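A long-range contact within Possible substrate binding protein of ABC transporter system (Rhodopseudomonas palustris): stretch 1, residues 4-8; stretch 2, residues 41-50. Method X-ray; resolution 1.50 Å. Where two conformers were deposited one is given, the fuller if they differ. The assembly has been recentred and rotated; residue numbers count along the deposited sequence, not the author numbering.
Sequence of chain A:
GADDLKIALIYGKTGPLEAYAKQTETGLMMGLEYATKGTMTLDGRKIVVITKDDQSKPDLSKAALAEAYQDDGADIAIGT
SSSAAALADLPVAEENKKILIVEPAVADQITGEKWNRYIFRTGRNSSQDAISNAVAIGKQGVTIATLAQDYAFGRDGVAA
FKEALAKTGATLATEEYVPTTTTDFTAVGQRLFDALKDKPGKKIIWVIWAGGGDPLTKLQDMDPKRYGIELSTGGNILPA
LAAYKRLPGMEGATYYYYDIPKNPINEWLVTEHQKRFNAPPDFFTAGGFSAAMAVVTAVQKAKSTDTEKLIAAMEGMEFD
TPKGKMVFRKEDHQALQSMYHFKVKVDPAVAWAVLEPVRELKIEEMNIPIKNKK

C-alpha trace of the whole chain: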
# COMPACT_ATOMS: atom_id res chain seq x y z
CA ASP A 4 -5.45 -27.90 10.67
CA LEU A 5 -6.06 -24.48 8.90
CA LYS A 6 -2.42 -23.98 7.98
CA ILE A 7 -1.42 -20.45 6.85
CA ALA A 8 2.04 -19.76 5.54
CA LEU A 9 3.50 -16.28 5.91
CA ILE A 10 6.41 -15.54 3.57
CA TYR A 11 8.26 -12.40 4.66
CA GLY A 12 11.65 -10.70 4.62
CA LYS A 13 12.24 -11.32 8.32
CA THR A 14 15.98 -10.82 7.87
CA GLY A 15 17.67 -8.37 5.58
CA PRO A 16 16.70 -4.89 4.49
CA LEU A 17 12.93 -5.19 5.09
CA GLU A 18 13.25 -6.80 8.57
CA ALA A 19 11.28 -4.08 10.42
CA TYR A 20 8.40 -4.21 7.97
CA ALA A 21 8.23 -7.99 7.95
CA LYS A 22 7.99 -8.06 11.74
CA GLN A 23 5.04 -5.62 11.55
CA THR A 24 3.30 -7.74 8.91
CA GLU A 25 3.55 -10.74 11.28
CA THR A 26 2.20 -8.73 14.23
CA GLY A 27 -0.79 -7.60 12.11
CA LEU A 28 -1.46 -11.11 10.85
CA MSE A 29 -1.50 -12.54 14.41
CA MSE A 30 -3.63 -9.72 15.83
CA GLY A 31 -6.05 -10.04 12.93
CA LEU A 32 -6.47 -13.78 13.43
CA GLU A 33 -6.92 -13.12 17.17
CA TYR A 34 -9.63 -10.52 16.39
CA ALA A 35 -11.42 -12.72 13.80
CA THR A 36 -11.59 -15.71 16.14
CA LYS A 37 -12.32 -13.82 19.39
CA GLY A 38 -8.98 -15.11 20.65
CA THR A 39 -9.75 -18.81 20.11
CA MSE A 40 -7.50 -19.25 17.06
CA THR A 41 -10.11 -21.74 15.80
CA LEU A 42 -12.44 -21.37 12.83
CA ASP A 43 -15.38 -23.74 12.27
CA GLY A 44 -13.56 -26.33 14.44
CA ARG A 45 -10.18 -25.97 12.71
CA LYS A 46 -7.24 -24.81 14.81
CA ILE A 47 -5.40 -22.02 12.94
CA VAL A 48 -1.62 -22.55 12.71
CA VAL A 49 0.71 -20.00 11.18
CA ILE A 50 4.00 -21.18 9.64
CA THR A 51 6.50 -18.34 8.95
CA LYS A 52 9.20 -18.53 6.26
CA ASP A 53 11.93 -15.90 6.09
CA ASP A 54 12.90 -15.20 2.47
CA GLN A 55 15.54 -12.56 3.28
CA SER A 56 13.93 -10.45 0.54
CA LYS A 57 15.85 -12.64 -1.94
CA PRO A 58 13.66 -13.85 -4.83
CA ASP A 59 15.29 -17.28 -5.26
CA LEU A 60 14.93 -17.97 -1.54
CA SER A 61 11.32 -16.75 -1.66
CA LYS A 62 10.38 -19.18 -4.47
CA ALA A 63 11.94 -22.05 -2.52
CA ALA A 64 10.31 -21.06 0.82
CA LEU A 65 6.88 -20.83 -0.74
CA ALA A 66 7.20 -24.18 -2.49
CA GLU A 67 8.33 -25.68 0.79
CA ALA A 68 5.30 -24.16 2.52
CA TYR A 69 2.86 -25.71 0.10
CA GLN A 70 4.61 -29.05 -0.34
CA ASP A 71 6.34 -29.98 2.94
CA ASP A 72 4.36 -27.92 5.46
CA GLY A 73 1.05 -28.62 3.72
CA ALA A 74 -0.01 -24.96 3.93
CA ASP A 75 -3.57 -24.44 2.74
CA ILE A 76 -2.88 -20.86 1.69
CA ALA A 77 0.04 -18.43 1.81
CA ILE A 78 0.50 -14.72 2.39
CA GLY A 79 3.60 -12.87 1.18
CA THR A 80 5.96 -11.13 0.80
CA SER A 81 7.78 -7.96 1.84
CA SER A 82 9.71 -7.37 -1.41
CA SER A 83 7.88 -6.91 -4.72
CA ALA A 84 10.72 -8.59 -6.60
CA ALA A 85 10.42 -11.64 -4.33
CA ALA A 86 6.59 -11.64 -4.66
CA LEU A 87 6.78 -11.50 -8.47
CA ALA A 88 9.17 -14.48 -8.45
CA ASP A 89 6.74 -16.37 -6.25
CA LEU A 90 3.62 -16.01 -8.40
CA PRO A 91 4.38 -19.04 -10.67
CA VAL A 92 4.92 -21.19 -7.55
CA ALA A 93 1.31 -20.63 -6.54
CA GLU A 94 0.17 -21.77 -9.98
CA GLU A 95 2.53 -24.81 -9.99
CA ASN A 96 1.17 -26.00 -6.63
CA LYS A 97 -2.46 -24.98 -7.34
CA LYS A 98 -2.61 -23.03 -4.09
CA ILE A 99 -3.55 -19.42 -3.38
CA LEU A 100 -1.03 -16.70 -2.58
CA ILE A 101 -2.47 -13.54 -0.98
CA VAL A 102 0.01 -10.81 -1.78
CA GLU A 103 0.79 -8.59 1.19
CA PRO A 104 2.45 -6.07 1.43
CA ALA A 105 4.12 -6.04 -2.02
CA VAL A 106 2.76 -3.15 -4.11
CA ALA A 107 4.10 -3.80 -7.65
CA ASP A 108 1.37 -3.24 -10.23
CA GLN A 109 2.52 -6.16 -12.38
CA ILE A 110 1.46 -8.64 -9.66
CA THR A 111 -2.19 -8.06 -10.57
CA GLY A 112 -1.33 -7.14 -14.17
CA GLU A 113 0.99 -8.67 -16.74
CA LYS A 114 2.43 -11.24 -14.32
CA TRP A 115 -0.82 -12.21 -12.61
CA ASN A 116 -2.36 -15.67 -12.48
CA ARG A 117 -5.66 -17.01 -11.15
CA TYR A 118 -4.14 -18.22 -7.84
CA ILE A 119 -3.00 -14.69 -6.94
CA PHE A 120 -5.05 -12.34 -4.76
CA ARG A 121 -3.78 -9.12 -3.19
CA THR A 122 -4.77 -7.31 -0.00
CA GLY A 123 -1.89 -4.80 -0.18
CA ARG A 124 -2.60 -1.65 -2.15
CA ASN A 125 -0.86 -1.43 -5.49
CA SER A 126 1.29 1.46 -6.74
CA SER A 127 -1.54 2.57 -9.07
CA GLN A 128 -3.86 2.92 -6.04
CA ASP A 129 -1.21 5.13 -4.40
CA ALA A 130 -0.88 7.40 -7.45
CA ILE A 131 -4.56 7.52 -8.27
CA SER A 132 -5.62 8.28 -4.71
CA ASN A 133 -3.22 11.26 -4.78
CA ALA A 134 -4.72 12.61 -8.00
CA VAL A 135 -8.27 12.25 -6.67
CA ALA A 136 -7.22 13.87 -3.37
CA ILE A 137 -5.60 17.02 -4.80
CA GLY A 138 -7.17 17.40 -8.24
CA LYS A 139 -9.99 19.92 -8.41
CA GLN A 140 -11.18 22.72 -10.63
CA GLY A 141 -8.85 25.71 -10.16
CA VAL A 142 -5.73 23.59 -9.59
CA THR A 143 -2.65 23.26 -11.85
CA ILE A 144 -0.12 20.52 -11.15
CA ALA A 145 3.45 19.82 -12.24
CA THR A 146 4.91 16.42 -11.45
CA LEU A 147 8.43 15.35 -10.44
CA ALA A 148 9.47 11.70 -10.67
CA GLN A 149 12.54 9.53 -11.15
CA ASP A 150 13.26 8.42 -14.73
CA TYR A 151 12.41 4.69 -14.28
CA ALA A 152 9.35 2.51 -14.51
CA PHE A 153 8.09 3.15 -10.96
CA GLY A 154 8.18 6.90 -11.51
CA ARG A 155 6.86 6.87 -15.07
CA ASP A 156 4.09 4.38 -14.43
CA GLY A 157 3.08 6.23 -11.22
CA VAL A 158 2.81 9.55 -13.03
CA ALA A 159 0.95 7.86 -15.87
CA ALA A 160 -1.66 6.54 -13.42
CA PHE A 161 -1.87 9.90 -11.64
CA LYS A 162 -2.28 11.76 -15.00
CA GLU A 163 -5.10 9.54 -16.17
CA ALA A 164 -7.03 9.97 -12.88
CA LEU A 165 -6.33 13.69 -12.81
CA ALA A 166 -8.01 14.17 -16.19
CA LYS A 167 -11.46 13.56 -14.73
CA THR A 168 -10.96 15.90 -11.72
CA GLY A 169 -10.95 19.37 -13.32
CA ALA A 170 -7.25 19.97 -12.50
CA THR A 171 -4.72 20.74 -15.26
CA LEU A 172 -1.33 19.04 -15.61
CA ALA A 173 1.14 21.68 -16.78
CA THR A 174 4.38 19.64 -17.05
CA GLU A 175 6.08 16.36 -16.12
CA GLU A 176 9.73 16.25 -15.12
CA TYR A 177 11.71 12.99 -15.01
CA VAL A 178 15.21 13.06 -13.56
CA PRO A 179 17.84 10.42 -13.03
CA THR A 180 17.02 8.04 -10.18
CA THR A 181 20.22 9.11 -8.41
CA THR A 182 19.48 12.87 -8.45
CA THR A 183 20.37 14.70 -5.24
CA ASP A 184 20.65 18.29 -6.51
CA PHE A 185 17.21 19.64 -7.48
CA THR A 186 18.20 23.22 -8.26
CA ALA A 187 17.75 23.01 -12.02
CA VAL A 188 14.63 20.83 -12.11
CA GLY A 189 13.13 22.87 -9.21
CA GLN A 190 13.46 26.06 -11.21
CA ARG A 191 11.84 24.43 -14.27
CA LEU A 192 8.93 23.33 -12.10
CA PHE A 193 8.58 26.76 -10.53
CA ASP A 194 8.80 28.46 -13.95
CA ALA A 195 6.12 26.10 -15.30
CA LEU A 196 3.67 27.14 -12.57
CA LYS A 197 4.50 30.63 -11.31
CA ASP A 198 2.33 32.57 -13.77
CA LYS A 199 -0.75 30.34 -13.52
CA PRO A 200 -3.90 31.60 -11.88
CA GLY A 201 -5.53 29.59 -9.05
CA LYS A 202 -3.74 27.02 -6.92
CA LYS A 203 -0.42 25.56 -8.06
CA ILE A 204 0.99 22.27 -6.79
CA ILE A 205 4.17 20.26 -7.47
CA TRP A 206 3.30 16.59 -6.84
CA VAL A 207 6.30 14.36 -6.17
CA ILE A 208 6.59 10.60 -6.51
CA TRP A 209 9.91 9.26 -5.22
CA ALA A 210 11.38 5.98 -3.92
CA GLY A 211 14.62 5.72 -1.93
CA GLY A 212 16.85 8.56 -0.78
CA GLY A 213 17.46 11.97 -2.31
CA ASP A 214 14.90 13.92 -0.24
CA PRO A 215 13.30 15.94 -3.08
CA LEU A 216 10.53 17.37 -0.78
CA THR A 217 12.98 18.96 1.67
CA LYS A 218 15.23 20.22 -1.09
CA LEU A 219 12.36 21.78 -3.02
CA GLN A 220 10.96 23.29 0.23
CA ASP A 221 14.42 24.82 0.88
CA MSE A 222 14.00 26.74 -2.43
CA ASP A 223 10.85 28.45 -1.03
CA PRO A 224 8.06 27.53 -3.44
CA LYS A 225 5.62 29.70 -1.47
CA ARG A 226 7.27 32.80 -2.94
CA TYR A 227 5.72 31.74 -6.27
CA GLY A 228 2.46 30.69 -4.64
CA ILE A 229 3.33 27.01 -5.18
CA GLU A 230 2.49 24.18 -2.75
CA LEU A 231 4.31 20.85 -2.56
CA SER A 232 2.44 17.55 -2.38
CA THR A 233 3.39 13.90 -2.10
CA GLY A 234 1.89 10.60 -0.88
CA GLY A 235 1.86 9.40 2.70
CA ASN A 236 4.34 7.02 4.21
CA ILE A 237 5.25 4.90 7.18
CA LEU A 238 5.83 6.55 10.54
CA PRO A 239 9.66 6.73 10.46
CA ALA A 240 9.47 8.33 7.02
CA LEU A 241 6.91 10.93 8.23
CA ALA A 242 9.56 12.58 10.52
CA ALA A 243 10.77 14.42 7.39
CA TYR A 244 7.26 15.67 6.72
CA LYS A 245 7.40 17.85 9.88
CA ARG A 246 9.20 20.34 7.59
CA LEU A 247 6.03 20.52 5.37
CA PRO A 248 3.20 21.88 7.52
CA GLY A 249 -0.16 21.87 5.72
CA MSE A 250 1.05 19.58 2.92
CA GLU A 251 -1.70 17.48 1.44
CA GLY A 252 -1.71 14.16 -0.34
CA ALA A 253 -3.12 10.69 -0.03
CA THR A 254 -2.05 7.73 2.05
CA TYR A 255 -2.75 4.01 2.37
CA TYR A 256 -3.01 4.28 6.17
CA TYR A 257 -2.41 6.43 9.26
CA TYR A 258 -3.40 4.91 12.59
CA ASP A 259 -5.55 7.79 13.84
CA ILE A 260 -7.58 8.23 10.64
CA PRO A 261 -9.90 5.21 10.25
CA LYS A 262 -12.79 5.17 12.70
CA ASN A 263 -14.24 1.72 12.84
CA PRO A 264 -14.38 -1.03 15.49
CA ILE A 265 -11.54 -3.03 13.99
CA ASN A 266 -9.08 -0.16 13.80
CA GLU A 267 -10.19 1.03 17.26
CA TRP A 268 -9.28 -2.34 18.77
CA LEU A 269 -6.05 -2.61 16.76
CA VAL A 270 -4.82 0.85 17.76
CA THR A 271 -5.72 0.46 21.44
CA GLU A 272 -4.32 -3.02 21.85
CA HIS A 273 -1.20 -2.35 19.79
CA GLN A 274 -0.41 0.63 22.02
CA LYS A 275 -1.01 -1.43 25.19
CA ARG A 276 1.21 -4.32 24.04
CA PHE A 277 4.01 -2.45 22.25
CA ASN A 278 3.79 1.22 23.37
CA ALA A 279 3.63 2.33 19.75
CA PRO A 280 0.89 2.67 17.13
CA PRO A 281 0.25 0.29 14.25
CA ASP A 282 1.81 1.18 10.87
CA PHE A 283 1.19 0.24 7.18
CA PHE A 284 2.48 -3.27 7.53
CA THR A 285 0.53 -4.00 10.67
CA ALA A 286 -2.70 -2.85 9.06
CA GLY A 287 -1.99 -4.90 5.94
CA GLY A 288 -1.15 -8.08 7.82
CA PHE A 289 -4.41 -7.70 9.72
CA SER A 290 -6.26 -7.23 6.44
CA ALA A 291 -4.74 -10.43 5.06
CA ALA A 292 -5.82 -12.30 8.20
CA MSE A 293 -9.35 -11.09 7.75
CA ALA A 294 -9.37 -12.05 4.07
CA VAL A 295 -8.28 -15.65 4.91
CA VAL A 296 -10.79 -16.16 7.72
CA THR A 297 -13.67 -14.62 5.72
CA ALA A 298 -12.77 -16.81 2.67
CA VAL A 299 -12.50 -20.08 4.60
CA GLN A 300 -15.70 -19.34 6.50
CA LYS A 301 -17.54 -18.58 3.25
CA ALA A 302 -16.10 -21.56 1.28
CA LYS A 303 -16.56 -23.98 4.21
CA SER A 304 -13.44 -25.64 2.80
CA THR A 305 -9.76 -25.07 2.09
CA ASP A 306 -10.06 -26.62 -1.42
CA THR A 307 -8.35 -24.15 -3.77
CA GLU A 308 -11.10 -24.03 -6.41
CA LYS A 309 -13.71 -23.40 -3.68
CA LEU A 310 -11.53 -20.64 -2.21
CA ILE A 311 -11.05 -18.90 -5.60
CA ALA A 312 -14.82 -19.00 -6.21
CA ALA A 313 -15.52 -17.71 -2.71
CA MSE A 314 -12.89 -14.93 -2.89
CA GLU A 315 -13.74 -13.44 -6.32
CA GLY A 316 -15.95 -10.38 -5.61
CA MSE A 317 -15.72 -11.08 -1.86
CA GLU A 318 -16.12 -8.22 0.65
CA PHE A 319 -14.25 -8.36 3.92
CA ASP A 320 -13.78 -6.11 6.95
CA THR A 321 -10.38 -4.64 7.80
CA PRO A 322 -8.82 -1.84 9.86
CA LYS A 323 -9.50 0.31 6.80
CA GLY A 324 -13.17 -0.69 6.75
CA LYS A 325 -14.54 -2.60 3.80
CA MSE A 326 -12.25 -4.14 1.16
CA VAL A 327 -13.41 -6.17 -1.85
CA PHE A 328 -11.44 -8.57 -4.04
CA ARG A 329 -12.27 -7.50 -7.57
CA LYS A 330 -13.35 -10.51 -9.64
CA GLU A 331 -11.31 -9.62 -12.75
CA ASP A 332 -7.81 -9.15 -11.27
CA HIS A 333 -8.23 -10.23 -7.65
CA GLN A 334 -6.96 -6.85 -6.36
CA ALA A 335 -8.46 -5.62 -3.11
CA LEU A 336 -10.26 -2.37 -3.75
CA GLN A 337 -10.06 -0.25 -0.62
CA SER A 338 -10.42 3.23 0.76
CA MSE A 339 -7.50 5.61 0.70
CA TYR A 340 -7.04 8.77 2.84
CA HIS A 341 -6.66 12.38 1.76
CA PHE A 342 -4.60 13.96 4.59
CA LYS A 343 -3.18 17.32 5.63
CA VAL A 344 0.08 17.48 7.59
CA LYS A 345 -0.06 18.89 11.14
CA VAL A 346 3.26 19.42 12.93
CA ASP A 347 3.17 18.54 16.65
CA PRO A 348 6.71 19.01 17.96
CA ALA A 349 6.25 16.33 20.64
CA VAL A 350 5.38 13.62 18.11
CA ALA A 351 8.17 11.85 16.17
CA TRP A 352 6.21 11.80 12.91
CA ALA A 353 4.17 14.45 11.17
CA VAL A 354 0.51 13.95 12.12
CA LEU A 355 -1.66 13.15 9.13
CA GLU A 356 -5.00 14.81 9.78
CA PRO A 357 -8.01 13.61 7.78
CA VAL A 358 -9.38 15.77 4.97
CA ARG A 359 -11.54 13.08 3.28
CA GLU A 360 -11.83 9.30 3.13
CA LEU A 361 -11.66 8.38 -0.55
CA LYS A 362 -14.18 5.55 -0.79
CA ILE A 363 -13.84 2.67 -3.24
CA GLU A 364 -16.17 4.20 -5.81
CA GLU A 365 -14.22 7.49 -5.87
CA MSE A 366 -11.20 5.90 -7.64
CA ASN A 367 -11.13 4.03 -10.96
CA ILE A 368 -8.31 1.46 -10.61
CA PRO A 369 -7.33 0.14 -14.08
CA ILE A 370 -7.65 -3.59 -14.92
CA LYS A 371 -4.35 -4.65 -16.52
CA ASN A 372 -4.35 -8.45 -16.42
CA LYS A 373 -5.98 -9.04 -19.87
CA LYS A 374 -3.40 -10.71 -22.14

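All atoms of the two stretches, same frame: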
# COMPACT_ATOMS: atom_id res chain seq x y z
N ASP A 4 -4.59 -27.51 11.82
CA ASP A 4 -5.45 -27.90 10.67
C ASP A 4 -5.77 -26.82 9.58
O ASP A 4 -5.71 -27.18 8.40
CB ASP A 4 -6.70 -28.67 11.16
CG ASP A 4 -7.66 -29.05 10.04
OD1 ASP A 4 -8.48 -28.19 9.62
OD2 ASP A 4 -7.65 -30.24 9.61
N LEU A 5 -6.11 -25.55 9.92
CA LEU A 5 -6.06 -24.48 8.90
C LEU A 5 -4.64 -23.94 8.98
O LEU A 5 -4.25 -23.27 9.95
CB LEU A 5 -7.12 -23.38 9.08
CG LEU A 5 -6.93 -22.13 8.18
CD1 LEU A 5 -6.82 -22.48 6.69
CD2 LEU A 5 -8.06 -21.08 8.37
N LYS A 6 -3.83 -24.30 7.98
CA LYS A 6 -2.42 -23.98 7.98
C LYS A 6 -2.16 -22.80 7.05
O LYS A 6 -2.36 -22.92 5.86
CB LYS A 6 -1.61 -25.20 7.52
CG LYS A 6 -1.73 -26.39 8.46
N ILE A 7 -1.72 -21.69 7.62
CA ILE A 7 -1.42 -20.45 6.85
C ILE A 7 0.06 -20.21 6.87
O ILE A 7 0.68 -20.17 7.92
CB ILE A 7 -2.13 -19.22 7.50
CG1 ILE A 7 -3.63 -19.46 7.57
CG2 ILE A 7 -1.81 -17.93 6.72
CD1 ILE A 7 -4.41 -18.41 8.44
N ALA A 8 0.64 -20.08 5.68
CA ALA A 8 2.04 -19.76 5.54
C ALA A 8 2.20 -18.26 5.35
O ALA A 8 1.51 -17.67 4.54
CB ALA A 8 2.66 -20.51 4.32
N THR A 41 -9.41 -20.65 16.46
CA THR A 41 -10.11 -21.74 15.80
C THR A 41 -11.20 -21.14 14.94
O THR A 41 -11.78 -20.13 15.30
CB THR A 41 -10.79 -22.74 16.76
OG1 THR A 41 -11.90 -22.11 17.42
CG2 THR A 41 -9.79 -23.28 17.78
N LEU A 42 -11.45 -21.80 13.81
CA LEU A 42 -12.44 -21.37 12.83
C LEU A 42 -13.22 -22.59 12.37
O LEU A 42 -12.64 -23.49 11.76
CB LEU A 42 -11.75 -20.72 11.62
CG LEU A 42 -12.69 -20.19 10.53
CD1 LEU A 42 -13.53 -19.02 11.05
CD2 LEU A 42 -11.84 -19.76 9.32
N ASP A 43 -14.52 -22.61 12.66
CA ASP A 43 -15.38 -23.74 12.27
C ASP A 43 -14.73 -25.07 12.68
O ASP A 43 -14.65 -26.00 11.88
CB ASP A 43 -15.63 -23.71 10.75
CG ASP A 43 -16.41 -22.48 10.30
OD1 ASP A 43 -17.15 -21.89 11.13
OD2 ASP A 43 -16.30 -22.10 9.12
N GLY A 44 -14.20 -25.12 13.91
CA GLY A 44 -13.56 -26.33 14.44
C GLY A 44 -12.09 -26.56 14.08
O GLY A 44 -11.43 -27.44 14.66
N ARG A 45 -11.56 -25.80 13.12
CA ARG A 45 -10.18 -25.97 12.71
C ARG A 45 -9.30 -25.07 13.54
O ARG A 45 -9.54 -23.87 13.61
CB ARG A 45 -10.00 -25.57 11.23
CG ARG A 45 -10.88 -26.30 10.17
CD ARG A 45 -10.44 -25.88 8.71
NE ARG A 45 -11.42 -26.25 7.66
CZ ARG A 45 -12.58 -25.62 7.45
NH1 ARG A 45 -12.96 -24.60 8.21
NH2 ARG A 45 -13.38 -26.02 6.47
N LYS A 46 -8.24 -25.63 14.13
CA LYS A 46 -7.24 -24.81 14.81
C LYS A 46 -6.41 -24.10 13.74
O LYS A 46 -5.99 -24.70 12.76
CB LYS A 46 -6.35 -25.65 15.73
CG LYS A 46 -5.02 -25.00 16.23
CD LYS A 46 -5.13 -23.71 17.04
CE LYS A 46 -6.27 -23.73 18.04
NZ LYS A 46 -6.26 -22.58 18.97
N ILE A 47 -6.20 -22.80 13.92
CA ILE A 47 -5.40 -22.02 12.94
C ILE A 47 -3.95 -22.07 13.38
O ILE A 47 -3.64 -21.73 14.50
CB ILE A 47 -5.85 -20.57 12.84
CG1 ILE A 47 -7.35 -20.52 12.53
CG2 ILE A 47 -5.00 -19.81 11.79
CD1 ILE A 47 -7.99 -19.15 12.42
N VAL A 48 -3.07 -22.49 12.46
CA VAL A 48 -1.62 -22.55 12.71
C VAL A 48 -0.92 -21.73 11.64
O VAL A 48 -1.17 -21.90 10.45
CB VAL A 48 -1.11 -24.03 12.67
CG1 VAL A 48 0.43 -24.10 12.82
CG2 VAL A 48 -1.83 -24.86 13.76
N VAL A 49 -0.07 -20.82 12.08
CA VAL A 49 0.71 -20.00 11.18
C VAL A 49 2.15 -20.49 11.15
O VAL A 49 2.77 -20.63 12.20
CB VAL A 49 0.68 -18.55 11.59
CG1 VAL A 49 1.59 -17.72 10.71
CG2 VAL A 49 -0.77 -18.03 11.50
N ILE A 50 2.63 -20.76 9.93
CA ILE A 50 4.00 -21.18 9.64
C ILE A 50 4.68 -19.98 8.99
O ILE A 50 4.20 -19.56 7.94
CB ILE A 50 3.98 -22.32 8.58
CG1 ILE A 50 3.20 -23.53 9.10
CG2 ILE A 50 5.40 -22.73 8.17
CD1 ILE A 50 3.58 -23.86 10.51

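The apolar centre of this contact lies on one face of a parallel β-sheet, where L5 and I7 of the first strand share a surface with I47 and V49 of the second. The closest approach there is between I7 CD1 and I47 CG2, at 3.7 Å. I7 adopts the m, t rotamer, which carries its δ-methyl out to I47 rather than leaving it beside its direct partner in register, V49; the nearest side-chain atoms of that pair, I7 CB and V49 CG2, are 4.4 Å apart. L5 sits at the other end of the patch. L5 CD2 lies 4.3 Å from I47 CG1 and 4.1 Å from L42 CD2, so a single leucine methyl touches both the strand and the residue that opens the turn preceding it. Branched aliphatic residues suit this face: β-branched isoleucine and valine are at ease in extended backbone, and their methyl groups fill space without needing polar partners. L5, I7 and I47 are buried.

The backbone beneath these side chains pairs L5 with I47, K6 with V48, I7 with V49 and A8 with I50, with CA atoms 4.8 to 5.0 Å apart. The strands run parallel, their directions differing by 24°. In a parallel ladder, a residue on one strand bonds to the neighbours of its partner on the other. L5 thus donates from N to K46 O (3.0 Å) and accepts at O from V48 N (2.9 Å), straddling I47. I7 repeats the pattern around V49, with I7 N to V48 O and I7 O to I50 N both 2.9 Å. The last three bonds are nearly straight, at 167 to 174°, whereas the first bends to 152°. Between them, CA-H groups approach carbonyl oxygens, as where V49 CA lies 3.3 Å from I7 O; beyond the last bond, A8 CA lies 3.2 Å from I50 O.

On the opposite face lie K6, V48, A8 and I50. A8 and I50 form a pair of unequal size, the small methyl of alanine lying beside a branched side chain. K6 is partly exposed and modelled only as far as CG; its aliphatic beginning can lie along the sheet, while a lysine's charged end is generally best left to solvent.

Before the second strand, a type I' turn runs from L42 to R45, closed by R45 N to L42 O (2.9 Å) and L42 N to R45 O (2.8 Å). Such a turn requires positive phi at its two central positions: G44, at 85°, meets this readily, and D43 accepts 49°.

At the polar edge, D4 N makes a longer hydrogen bond to K46 O, 3.3 Å, so this carbonyl receives both D4 and L5. R45 points toward the first stretch and lays its aliphatic stem against it: R45 CD is 4.2 Å from L5 CB, and R45 CG is 3.1 Å from D4 OD1. The opposite charges attract, but D4 OD1 remains 4.0 Å from R45 NE, near the guanidinium plane, and no salt bridge forms.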